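PDB 4Q1Q: Adhesin/invasin TibA autotransporter from Escherichia coli, which mediates adhesion to and invasion of human intestinal epithelial cells, aggregates bacteria through TibA-TibA contacts and enhances biofilm formation. Local coordinates for residues A[15-19]-A[38-43]; A[128-132]-A[147-151]; A[261-265]-A[278-282]. All blocks are in the same frame, centred on the assembly; numbering follows the deposited sequence.

Interaction 1 of 3, residues A[15-19]-A[38-43]; sequences QTIGR and TINSGG. With 289 (D-glycero-alpha-D-manno-heptopyranose), chain E.
G18 and G43 press backbone against backbone, their CA atoms 3.4 Å apart, and this is the tight end of the contact. With no side chain on either residue, the chains close to a distance that CB atoms would block, because N40 O and I17 O occupy the space. Beside them I17 O accepts N40 N at 2.9 Å, nearly in line with the carbonyl bond, and I17 N in turn donates to T38 O, as in a parallel ladder. N40 to G43 form a type II turn whose third position, G42, needs the positive phi that glycine adopts easily.

The outer side is looser and more open to solvent. T16 and T38 lie side by side and point the same way, OG1 of T16 3.7 Å from CB of T38; small beta-branched residues suit this partly exposed strand face. R19, exposed and with its chain bent at chi3 (74°), lays its guanidinium obliquely past S41, with NH2 3.5 Å from S41 CB. S41 carries a heptose through OG, 1.3 Å from the sugar C1, and R19 CB touches C6 of that sugar.

N40 OD1 accepts from N59 ND2, a side-chain amide-amide hydrogen bond to the next coil of this beta-helix. I17 packs on M26 of strand 25-28, while T38 and I39 meet T57 and I58 of strand 57-58.

Interaction 2 of 3, residues A[128-132]-A[147-151]; sequences SATSA and IVKAT. With 289 (D-glycero-alpha-D-manno-heptopyranose), chain L; 289 (D-glycero-alpha-D-manno-heptopyranose), chain B.
A129 and K149 are joined by the central backbone bond of this contact, K149 N donating to A129 O at 2.8 Å. Two more bonds flank it: A129 N reaches I147 O at 3.0 Å, and S131 N reaches K149 O at 2.9 Å. The strands run nearly parallel, 10° between their directions. Weaker CA-H...O contacts fill the spaces between these bonds, among them V148 CA to A129 O and T130 CA to K149 O. S131 and A150 both adopt the left-handed (alpha-L) backbone conformation, with positive phi, so the two chains turn their corners at matching positions.

Apolar contacts lie on the inward face. A129 CB meets V148 CG1 at 4.2 Å, and beyond the corner A132 CB sits beside T151 CG2. The small alanines and beta-branched residues fit the core of the beta-helix, where V123 of strand 120-124 touches both A129 and V148.

The sugar contacts belong to the other face and the corner. T130 has OG1 beside its own backbone N (chi1 -61°), which turns the hydroxyl to O3 of one heptose, a 2.7 Å hydrogen bond in which either group could donate. Its CG2, anti to the backbone N, lies about equally far from K149 O and from C1 of a second heptose. That second sugar is bonded to S131 OG, 1.3 Å from C1, and its C3 lies near the methyl of A150, which is small enough to sit beneath it.

Chemically, then, the backbone supplies a regular frame shared between successive coils, and the side-chain oxygens carry what is specific: S131 OG, now a glycosidic oxygen, is a covalent attachment point, and T130 OG1 hydrogen-bonds to the other heptose.

Interaction 3 of 3, residues A[261-265]-A[278-282]; sequences ASKVI and AAVSG
V264 N donates to S281 O at 2.8 Å, and at 174° the N-H points almost straight at the oxygen. The N of K263 lies almost as close to that oxygen but at a poor angle, so the bond belongs to V264. The oxygen is placed to catch the chain just after it bends: K263 has positive phi, and the strand 260-266 turns a corner there. On the near side of the bend A261 N donates to A279 O, at 2.9 Å. The return bond, S281 N to A261 O, is longer and bent, with the donor 44° out of the carbonyl plane.

This is the C-terminal end of the modelled beta-helix, where the segment 278-282 lies along the preceding coil with A261 beside V280 and S262 beside S281, but with less regular pairing than the parallel strands behind it.

Inside the corner, V264 and V280 cross at about a right angle, CG2 of V264 3.6 Å from CG1 of V280. V280 has CG1 anti to its backbone N (chi1 172°), and its other branch, CG2, reaches A261 CB at 3.9 Å. Branched valines and a compact alanine suit this side, where L253 touches A261 and V264, and V255 touches V280. Outside, S262 and S281 meet through their CB atoms, 4.0 Å apart, polar residues at the edge. S262 OG makes a weak hydrogen bond to T243 OG1.

How the interactions relate
The three contacts are spaced along one elongated passenger-domain beta-helix and none touches another. Interaction 2 sits near the middle of the chain, its centre 29 Å from that of interaction 1 and 33 Å from that of interaction 3. Interactions 1 and 3 lie on opposite sides of the chain's centre, 60 Å between centres, so the three follow the long axis almost in a line. In interaction 2, and for A261-V280 and S262-S281 of interaction 3, facing residues are 19 apart, consistent with approximate 19-residue repeats; V264 and G282 are 18 apart, and the paired strand residues of interaction 1 are 22 apart. Serine-linked heptoses decorate interactions 1 and 2, whereas at interaction 3 a heptose touches A278.

Interaction 1 of 3, residues A[15-19]-A[38-43]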
ATOM      1  N   GLN A  15     -25.230   6.898  18.347  1.00 78.74           N
ATOM      2  CA  GLN A  15     -25.571   8.190  17.770  1.00 82.28           C
ATOM      3  C   GLN A  15     -25.383   8.141  16.258  1.00 76.39           C
ATOM      4  O   GLN A  15     -24.373   7.632  15.771  1.00 72.21           O
ATOM      5  CB  GLN A  15     -24.678   9.291  18.353  1.00 85.04           C
ATOM      6  CG  GLN A  15     -25.056   9.777  19.743  1.00 91.59           C
ATOM      7  CD  GLN A  15     -26.108  10.871  19.704  1.00 97.54           C
ATOM      8  OE1 GLN A  15     -27.156  10.710  19.078  1.00103.52           O
ATOM      9  NE2 GLN A  15     -25.828  11.998  20.350  1.00 97.66           N
ATOM     10  N   THR A  16     -26.370   8.647  15.529  1.00 67.98           N
ATOM     11  CA  THR A  16     -26.265   8.878  14.096  1.00 67.95           C
ATOM     12  C   THR A  16     -26.233  10.392  13.923  1.00 76.67           C
ATOM     13  O   THR A  16     -26.950  11.118  14.618  1.00 76.38           O
ATOM     14  CB  THR A  16     -27.445   8.292  13.294  1.00 66.05           C
ATOM     15  OG1 THR A  16     -27.474   6.864  13.392  1.00 68.32           O
ATOM     16  CG2 THR A  16     -27.334   8.619  11.821  1.00 75.78           C
ATOM     17  N   ILE A  17     -25.380  10.872  13.021  1.00 73.86           N
ATOM     18  CA  ILE A  17     -25.116  12.305  12.881  1.00 73.55           C
ATOM     19  C   ILE A  17     -24.980  12.702  11.413  1.00 77.23           C
ATOM     20  O   ILE A  17     -24.624  11.874  10.571  1.00 75.27           O
ATOM     21  CB  ILE A  17     -23.872  12.718  13.703  1.00 80.56           C
ATOM     22  CG1 ILE A  17     -24.253  12.842  15.183  1.00 82.27           C
ATOM     23  CG2 ILE A  17     -23.231  14.005  13.191  1.00 81.78           C
ATOM     24  CD1 ILE A  17     -23.271  13.589  16.061  1.00 86.72           C
ATOM     25  N   GLY A  18     -25.287  13.964  11.124  1.00 77.14           N
ATOM     26  CA  GLY A  18     -25.189  14.530   9.784  1.00 80.78           C
ATOM     27  C   GLY A  18     -26.488  15.121   9.267  1.00 92.32           C
ATOM     28  O   GLY A  18     -27.291  15.631  10.049  1.00100.69           O
ATOM     29  N   ARG A  19     -26.660  15.049   7.947  1.00 98.18           N
ATOM     30  CA  ARG A  19     -27.786  15.584   7.172  1.00 98.55           C
ATOM     31  C   ARG A  19     -28.904  16.250   7.982  1.00 94.50           C
ATOM     32  O   ARG A  19     -28.727  17.375   8.452  1.00 90.47           O
ATOM     33  CB  ARG A  19     -28.327  14.485   6.237  1.00103.22           C
ATOM     34  CG  ARG A  19     -28.330  13.052   6.758  1.00 96.85           C
ATOM     35  CD  ARG A  19     -28.969  12.093   5.760  1.00 99.92           C
ATOM     36  NE  ARG A  19     -28.120  11.796   4.604  1.00103.49           N
ATOM     37  CZ  ARG A  19     -28.545  11.457   3.387  1.00 95.29           C
ATOM     38  NH1 ARG A  19     -29.842  11.370   3.117  1.00 85.66           N
ATOM     39  NH2 ARG A  19     -27.670  11.207   2.419  1.00 82.33           N
ATOM     40  N   THR A  38     -22.756   6.521  13.531  1.00 67.42           N
ATOM     41  CA  THR A  38     -22.989   6.427  12.099  1.00 69.09           C
ATOM     42  C   THR A  38     -22.931   7.848  11.555  1.00 67.27           C
ATOM     43  O   THR A  38     -23.754   8.667  11.960  1.00 66.72           O
ATOM     44  CB  THR A  38     -24.350   5.777  11.779  1.00 76.85           C
ATOM     45  OG1 THR A  38     -24.429   4.481  12.388  1.00 82.87           O
ATOM     46  CG2 THR A  38     -24.550   5.623  10.279  1.00 79.88           C
ATOM     47  N   ILE A  39     -21.953   8.133  10.692  1.00 65.39           N
ATOM     48  CA  ILE A  39     -21.759   9.464  10.107  1.00 67.55           C
ATOM     49  C   ILE A  39     -22.325   9.510   8.691  1.00 71.26           C
ATOM     50  O   ILE A  39     -21.806   8.867   7.774  1.00 70.99           O
ATOM     51  CB  ILE A  39     -20.285   9.928  10.046  1.00 66.52           C
ATOM     52  CG1 ILE A  39     -19.578   9.787  11.402  1.00 62.42           C
ATOM     53  CG2 ILE A  39     -20.236  11.383   9.599  1.00 63.87           C
ATOM     54  CD1 ILE A  39     -18.063   9.848  11.359  1.00 56.95           C
ATOM     55  N   ASN A  40     -23.404  10.269   8.529  1.00 70.01           N
ATOM     56  CA  ASN A  40     -24.053  10.404   7.230  1.00 69.19           C
ATOM     57  C   ASN A  40     -23.845  11.798   6.651  1.00 68.56           C
ATOM     58  O   ASN A  40     -23.261  12.674   7.300  1.00 57.22           O
ATOM     59  CB  ASN A  40     -25.538  10.043   7.329  1.00 71.35           C
ATOM     60  CG  ASN A  40     -25.763   8.564   7.557  1.00 65.01           C
ATOM     61  OD1 ASN A  40     -24.869   7.737   7.382  1.00 69.15           O
ATOM     62  ND2 ASN A  40     -26.979   8.222   7.952  1.00 72.98           N
ATOM     63  N   SER A  41     -24.333  11.963   5.425  1.00 64.78           N
ATOM     64  CA  SER A  41     -24.032  13.121   4.584  1.00 65.39           C
ATOM     65  C   SER A  41     -24.098  14.432   5.359  1.00 58.48           C
ATOM     66  O   SER A  41     -25.086  14.707   6.042  1.00 64.06           O
ATOM     67  CB  SER A  41     -24.987  13.159   3.385  1.00 68.86           C
ATOM     68  OG  SER A  41     -24.471  13.917   2.300  1.00 81.53           O
ATOM     69  N   GLY A  42     -23.047  15.242   5.270  1.00 55.83           N
ATOM     70  CA  GLY A  42     -22.968  16.508   5.999  1.00 50.13           C
ATOM     71  C   GLY A  42     -22.475  16.354   7.426  1.00 55.78           C
ATOM     72  O   GLY A  42     -22.104  17.341   8.077  1.00 60.73           O
ATOM     73  N   GLY A  43     -22.406  15.111   7.896  1.00 61.38           N
ATOM     74  CA  GLY A  43     -21.846  14.788   9.208  1.00 64.86           C
ATOM     75  C   GLY A  43     -20.329  14.869   9.340  1.00 69.62           C
ATOM     76  O   GLY A  43     -19.602  14.265   8.541  1.00 58.76           O
TER
HETATM   77  O7  289 E 403     -27.575  19.044   2.979  1.00117.37           O
HETATM   78  C7  289 E 403     -27.508  18.021   3.979  1.00117.75           C
HETATM   79  C6  289 E 403     -27.192  16.645   3.393  1.00114.88           C
HETATM   80  O6  289 E 403     -28.117  16.368   2.332  1.00115.55           O
HETATM   81  C5  289 E 403     -25.748  16.426   2.918  1.00103.90           C
HETATM   82  O5  289 E 403     -25.776  15.516   1.811  1.00 94.45           O
HETATM   83  C1  289 E 403     -24.476  14.983   1.552  1.00 96.78           C
HETATM   84  C2  289 E 403     -23.589  16.106   1.021  1.00 94.95           C
HETATM   85  O2  289 E 403     -24.106  16.621  -0.210  1.00 89.28           O
HETATM   86  C3  289 E 403     -23.508  17.218   2.064  1.00101.05           C
HETATM   87  O3  289 E 403     -22.777  18.333   1.531  1.00 93.60           O
HETATM   88  C4  289 E 403     -24.907  17.642   2.515  1.00106.52           C
HETATM   89  O4  289 E 403     -24.750  18.578   3.589  1.00105.34           O

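Interaction 2 of 3, residues A[128-132]-A[147-151]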
ATOM      1  N   SER A 128       2.002   7.483   7.211  1.00 45.57           N
ATOM      2  CA  SER A 128       2.502   6.125   7.269  1.00 42.91           C
ATOM      3  C   SER A 128       1.328   5.177   7.404  1.00 41.59           C
ATOM      4  O   SER A 128       0.358   5.431   8.126  1.00 51.67           O
ATOM      5  CB  SER A 128       3.464   5.910   8.446  1.00 45.13           C
ATOM      6  OG  SER A 128       4.039   7.149   8.821  1.00 53.42           O
ATOM      7  N   ALA A 129       1.451   4.027   6.763  1.00 43.51           N
ATOM      8  CA  ALA A 129       0.500   2.953   7.018  1.00 46.78           C
ATOM      9  C   ALA A 129       1.255   1.649   7.169  1.00 50.48           C
ATOM     10  O   ALA A 129       2.182   1.361   6.414  1.00 54.02           O
ATOM     11  CB  ALA A 129      -0.534   2.840   5.917  1.00 47.88           C
ATOM     12  N   THR A 130       0.821   0.850   8.138  1.00 44.78           N
ATOM     13  CA  THR A 130       1.495  -0.390   8.424  1.00 44.63           C
ATOM     14  C   THR A 130       0.367  -1.387   8.358  1.00 43.67           C
ATOM     15  O   THR A 130      -0.704  -1.134   8.903  1.00 46.37           O
ATOM     16  CB  THR A 130       2.211  -0.346   9.793  1.00 51.08           C
ATOM     17  OG1 THR A 130       3.212   0.689   9.796  1.00 46.33           O
ATOM     18  CG2 THR A 130       2.896  -1.666  10.116  1.00 51.02           C
ATOM     19  N   SER A 131       0.641  -2.508   7.698  1.00 44.47           N
ATOM     20  CA  SER A 131      -0.213  -3.687   7.738  1.00 54.34           C
ATOM     21  C   SER A 131      -1.550  -3.487   7.046  1.00 61.36           C
ATOM     22  O   SER A 131      -2.494  -4.238   7.296  1.00 56.00           O
ATOM     23  CB  SER A 131      -0.424  -4.176   9.178  1.00 52.56           C
ATOM     24  OG  SER A 131       0.807  -4.662   9.684  1.00 58.83           O
ATOM     25  N   ALA A 132      -1.593  -2.544   6.113  1.00 57.79           N
ATOM     26  CA  ALA A 132      -2.707  -2.486   5.182  1.00 55.44           C
ATOM     27  C   ALA A 132      -2.893  -3.863   4.546  1.00 51.64           C
ATOM     28  O   ALA A 132      -1.929  -4.541   4.200  1.00 59.87           O
ATOM     29  CB  ALA A 132      -2.456  -1.426   4.121  1.00 49.07           C
ATOM     30  N   ILE A 147       4.757   6.643   3.358  1.00 43.20           N
ATOM     31  CA  ILE A 147       5.502   5.410   3.557  1.00 45.33           C
ATOM     32  C   ILE A 147       4.570   4.318   4.039  1.00 43.97           C
ATOM     33  O   ILE A 147       3.774   4.517   4.967  1.00 50.59           O
ATOM     34  CB  ILE A 147       6.635   5.564   4.586  1.00 52.74           C
ATOM     35  CG1 ILE A 147       7.551   6.719   4.156  1.00 69.09           C
ATOM     36  CG2 ILE A 147       7.404   4.256   4.711  1.00 56.99           C
ATOM     37  CD1 ILE A 147       8.768   6.957   5.032  1.00 72.96           C
ATOM     38  N   VAL A 148       4.678   3.156   3.403  1.00 43.87           N
ATOM     39  CA  VAL A 148       3.841   2.020   3.779  1.00 48.78           C
ATOM     40  C   VAL A 148       4.728   0.825   4.088  1.00 44.93           C
ATOM     41  O   VAL A 148       5.743   0.608   3.425  1.00 48.38           O
ATOM     42  CB  VAL A 148       2.793   1.631   2.712  1.00 48.24           C
ATOM     43  CG1 VAL A 148       1.844   2.784   2.459  1.00 47.98           C
ATOM     44  CG2 VAL A 148       3.449   1.209   1.403  1.00 50.33           C
ATOM     45  N   LYS A 149       4.359   0.093   5.134  1.00 46.53           N
ATOM     46  CA  LYS A 149       5.214  -0.959   5.655  1.00 40.23           C
ATOM     47  C   LYS A 149       4.327  -2.156   5.860  1.00 42.68           C
ATOM     48  O   LYS A 149       3.231  -2.007   6.380  1.00 46.31           O
ATOM     49  CB  LYS A 149       5.918  -0.542   6.947  1.00 50.64           C
ATOM     50  CG  LYS A 149       6.423  -1.717   7.780  1.00 53.82           C
ATOM     51  CD  LYS A 149       7.093  -1.279   9.071  1.00 63.46           C
ATOM     52  CE  LYS A 149       8.600  -1.181   8.898  1.00 72.14           C
ATOM     53  NZ  LYS A 149       9.216  -0.293   9.922  1.00 82.11           N
ATOM     54  N   ALA A 150       4.811  -3.317   5.425  1.00 44.33           N
ATOM     55  CA  ALA A 150       4.139  -4.594   5.627  1.00 51.63           C
ATOM     56  C   ALA A 150       2.750  -4.611   5.016  1.00 48.10           C
ATOM     57  O   ALA A 150       1.849  -5.230   5.570  1.00 52.73           O
ATOM     58  CB  ALA A 150       4.053  -4.957   7.109  1.00 54.33           C
ATOM     59  N   THR A 151       2.572  -3.953   3.877  1.00 49.84           N
ATOM     60  CA  THR A 151       1.354  -4.128   3.086  1.00 43.80           C
ATOM     61  C   THR A 151       1.265  -5.543   2.496  1.00 50.38           C
ATOM     62  O   THR A 151       2.228  -6.035   1.903  1.00 49.96           O
ATOM     63  CB  THR A 151       1.308  -3.126   1.915  1.00 46.58           C
ATOM     64  OG1 THR A 151       1.646  -1.800   2.357  1.00 47.35           O
ATOM     65  CG2 THR A 151      -0.072  -3.089   1.295  1.00 47.07           C
TER
HETATM   66  O7  289 L 410       2.710   8.272  13.678  1.00 96.00           O
HETATM   67  C7  289 L 410       3.521   8.406  12.505  1.00 80.71           C
HETATM   68  C6  289 L 410       4.083   7.042  12.118  1.00 87.12           C
HETATM   69  O6  289 L 410       5.174   6.714  12.985  1.00 94.84           O
HETATM   70  C5  289 L 410       3.013   5.963  12.217  1.00 85.47           C
HETATM   71  O5  289 L 410       2.129   6.065  11.101  1.00 74.42           O
HETATM   72  C1  289 L 410       1.023   5.174  11.219  1.00 77.77           C
HETATM   73  C2  289 L 410       1.522   3.735  11.181  1.00 79.45           C
HETATM   74  O2  289 L 410       2.093   3.463   9.896  1.00 64.14           O
HETATM   75  C3  289 L 410       2.568   3.491  12.263  1.00 77.40           C
HETATM   76  O3  289 L 410       3.177   2.212  12.057  1.00 86.06           O
HETATM   77  C4  289 L 410       3.639   4.575  12.241  1.00 82.52           C
HETATM   78  O4  289 L 410       4.471   4.446  13.400  1.00 88.32           O
HETATM   79  O7  289 B 429      -2.214  -8.463   9.174  1.00 83.71           O
HETATM   80  C7  289 B 429      -2.300  -7.654  10.355  1.00 76.23           C
HETATM   81  C6  289 B 429      -1.064  -7.751  11.248  1.00 74.62           C
HETATM   82  O6  289 B 429      -0.903  -9.141  11.550  1.00 86.10           O
HETATM   83  C5  289 B 429       0.203  -7.139  10.644  1.00 66.65           C
HETATM   84  O5  289 B 429       0.363  -5.925  11.374  1.00 68.69           O
HETATM   85  C1  289 B 429       1.352  -5.070  10.798  1.00 72.73           C
HETATM   86  C2  289 B 429       2.705  -5.691  11.094  1.00 67.62           C
HETATM   87  O2  289 B 429       2.875  -5.898  12.496  1.00 79.14           O
HETATM   88  C3  289 B 429       2.708  -7.008  10.334  1.00 70.92           C
HETATM   89  O3  289 B 429       3.960  -7.656  10.566  1.00 75.47           O
HETATM   90  C4  289 B 429       1.533  -7.880  10.759  1.00 66.95           C
HETATM   91  O4  289 B 429       1.589  -9.046   9.928  1.00 70.70           O

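Interaction 3 of 3, residues A[261-265]-A[278-282]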
ATOM      1  N   ALA A 261      21.531  -6.182 -17.318  1.00 46.67           N
ATOM      2  CA  ALA A 261      21.744  -6.794 -16.018  1.00 48.01           C
ATOM      3  C   ALA A 261      23.235  -6.752 -15.730  1.00 55.84           C
ATOM      4  O   ALA A 261      24.059  -6.881 -16.637  1.00 55.90           O
ATOM      5  CB  ALA A 261      21.242  -8.228 -15.994  1.00 46.19           C
ATOM      6  N   SER A 262      23.586  -6.540 -14.467  1.00 52.83           N
ATOM      7  CA  SER A 262      24.990  -6.608 -14.098  1.00 49.66           C
ATOM      8  C   SER A 262      25.087  -7.202 -12.701  1.00 45.52           C
ATOM      9  O   SER A 262      24.088  -7.379 -12.008  1.00 50.56           O
ATOM     10  CB  SER A 262      25.628  -5.226 -14.209  1.00 51.40           C
ATOM     11  OG  SER A 262      24.964  -4.309 -13.355  1.00 61.84           O
ATOM     12  N   LYS A 263      26.300  -7.601 -12.349  1.00 49.21           N
ATOM     13  CA  LYS A 263      26.559  -8.298 -11.103  1.00 53.05           C
ATOM     14  C   LYS A 263      25.570  -9.428 -10.926  1.00 52.54           C
ATOM     15  O   LYS A 263      24.946  -9.574  -9.883  1.00 49.85           O
ATOM     16  CB  LYS A 263      26.507  -7.342  -9.911  1.00 57.25           C
ATOM     17  CG  LYS A 263      27.557  -6.253 -10.019  1.00 55.20           C
ATOM     18  CD  LYS A 263      27.928  -5.714  -8.641  1.00 61.54           C
ATOM     19  CE  LYS A 263      29.057  -4.698  -8.731  1.00 62.34           C
ATOM     20  NZ  LYS A 263      28.618  -3.511  -9.515  1.00 66.94           N
ATOM     21  N   VAL A 264      25.498 -10.275 -11.945  1.00 53.98           N
ATOM     22  CA  VAL A 264      24.627 -11.433 -11.901  1.00 59.31           C
ATOM     23  C   VAL A 264      25.324 -12.626 -11.271  1.00 46.91           C
ATOM     24  O   VAL A 264      26.415 -12.983 -11.676  1.00 50.57           O
ATOM     25  CB  VAL A 264      24.116 -11.835 -13.301  1.00 50.66           C
ATOM     26  CG1 VAL A 264      23.347 -13.137 -13.204  1.00 50.43           C
ATOM     27  CG2 VAL A 264      23.216 -10.741 -13.857  1.00 49.90           C
ATOM     28  N   ILE A 265      24.634 -13.278 -10.342  1.00 52.53           N
ATOM     29  CA  ILE A 265      25.149 -14.476  -9.702  1.00 58.54           C
ATOM     30  C   ILE A 265      24.250 -15.593 -10.210  1.00 51.23           C
ATOM     31  O   ILE A 265      23.097 -15.743  -9.811  1.00 52.34           O
ATOM     32  CB  ILE A 265      25.135 -14.432  -8.155  1.00 63.14           C
ATOM     33  CG1 ILE A 265      25.918 -13.220  -7.643  1.00 66.11           C
ATOM     34  CG2 ILE A 265      25.737 -15.706  -7.571  1.00 57.37           C
ATOM     35  CD1 ILE A 265      25.600 -12.828  -6.212  1.00 81.35           C
ATOM     36  N   ALA A 278      25.701  -8.077 -25.174  1.00 65.11           N
ATOM     37  CA  ALA A 278      26.305  -7.382 -24.032  1.00 68.14           C
ATOM     38  C   ALA A 278      25.224  -7.090 -22.983  1.00 65.65           C
ATOM     39  O   ALA A 278      25.199  -6.033 -22.354  1.00 67.40           O
ATOM     40  CB  ALA A 278      27.039  -6.131 -24.503  1.00 63.44           C
ATOM     41  N   ALA A 279      24.317  -8.042 -22.789  1.00 61.25           N
ATOM     42  CA  ALA A 279      23.117  -7.785 -21.997  1.00 69.67           C
ATOM     43  C   ALA A 279      23.352  -8.016 -20.507  1.00 65.09           C
ATOM     44  O   ALA A 279      22.768  -7.326 -19.672  1.00 54.93           O
ATOM     45  CB  ALA A 279      21.964  -8.656 -22.480  1.00 66.03           C
ATOM     46  N   VAL A 280      24.196  -8.988 -20.175  1.00 64.11           N
ATOM     47  CA  VAL A 280      24.333  -9.456 -18.799  1.00 66.95           C
ATOM     48  C   VAL A 280      25.793  -9.551 -18.360  1.00 73.97           C
ATOM     49  O   VAL A 280      26.613 -10.054 -19.127  1.00 70.00           O
ATOM     50  CB  VAL A 280      23.682 -10.845 -18.655  1.00 62.29           C
ATOM     51  CG1 VAL A 280      23.979 -11.456 -17.296  1.00 72.53           C
ATOM     52  CG2 VAL A 280      22.177 -10.769 -18.860  1.00 66.03           C
ATOM     53  N   SER A 281      26.098  -9.105 -17.141  1.00 74.69           N
ATOM     54  CA  SER A 281      27.455  -9.134 -16.587  1.00 80.42           C
ATOM     55  C   SER A 281      27.552  -9.992 -15.325  1.00 81.08           C
ATOM     56  O   SER A 281      26.954  -9.664 -14.299  1.00 73.90           O
ATOM     57  CB  SER A 281      27.967  -7.729 -16.247  1.00 75.70           C
ATOM     58  OG  SER A 281      27.859  -6.830 -17.341  1.00 83.80           O
ATOM     59  N   GLY A 282      28.326 -11.073 -15.410  1.00 89.83           N
ATOM     60  CA  GLY A 282      28.589 -11.964 -14.280  1.00 94.74           C
ATOM     61  C   GLY A 282      29.881 -11.621 -13.563  1.00 98.61           C
ATOM     62  O   GLY A 282      30.058 -10.515 -13.047  1.00 92.67           O
TER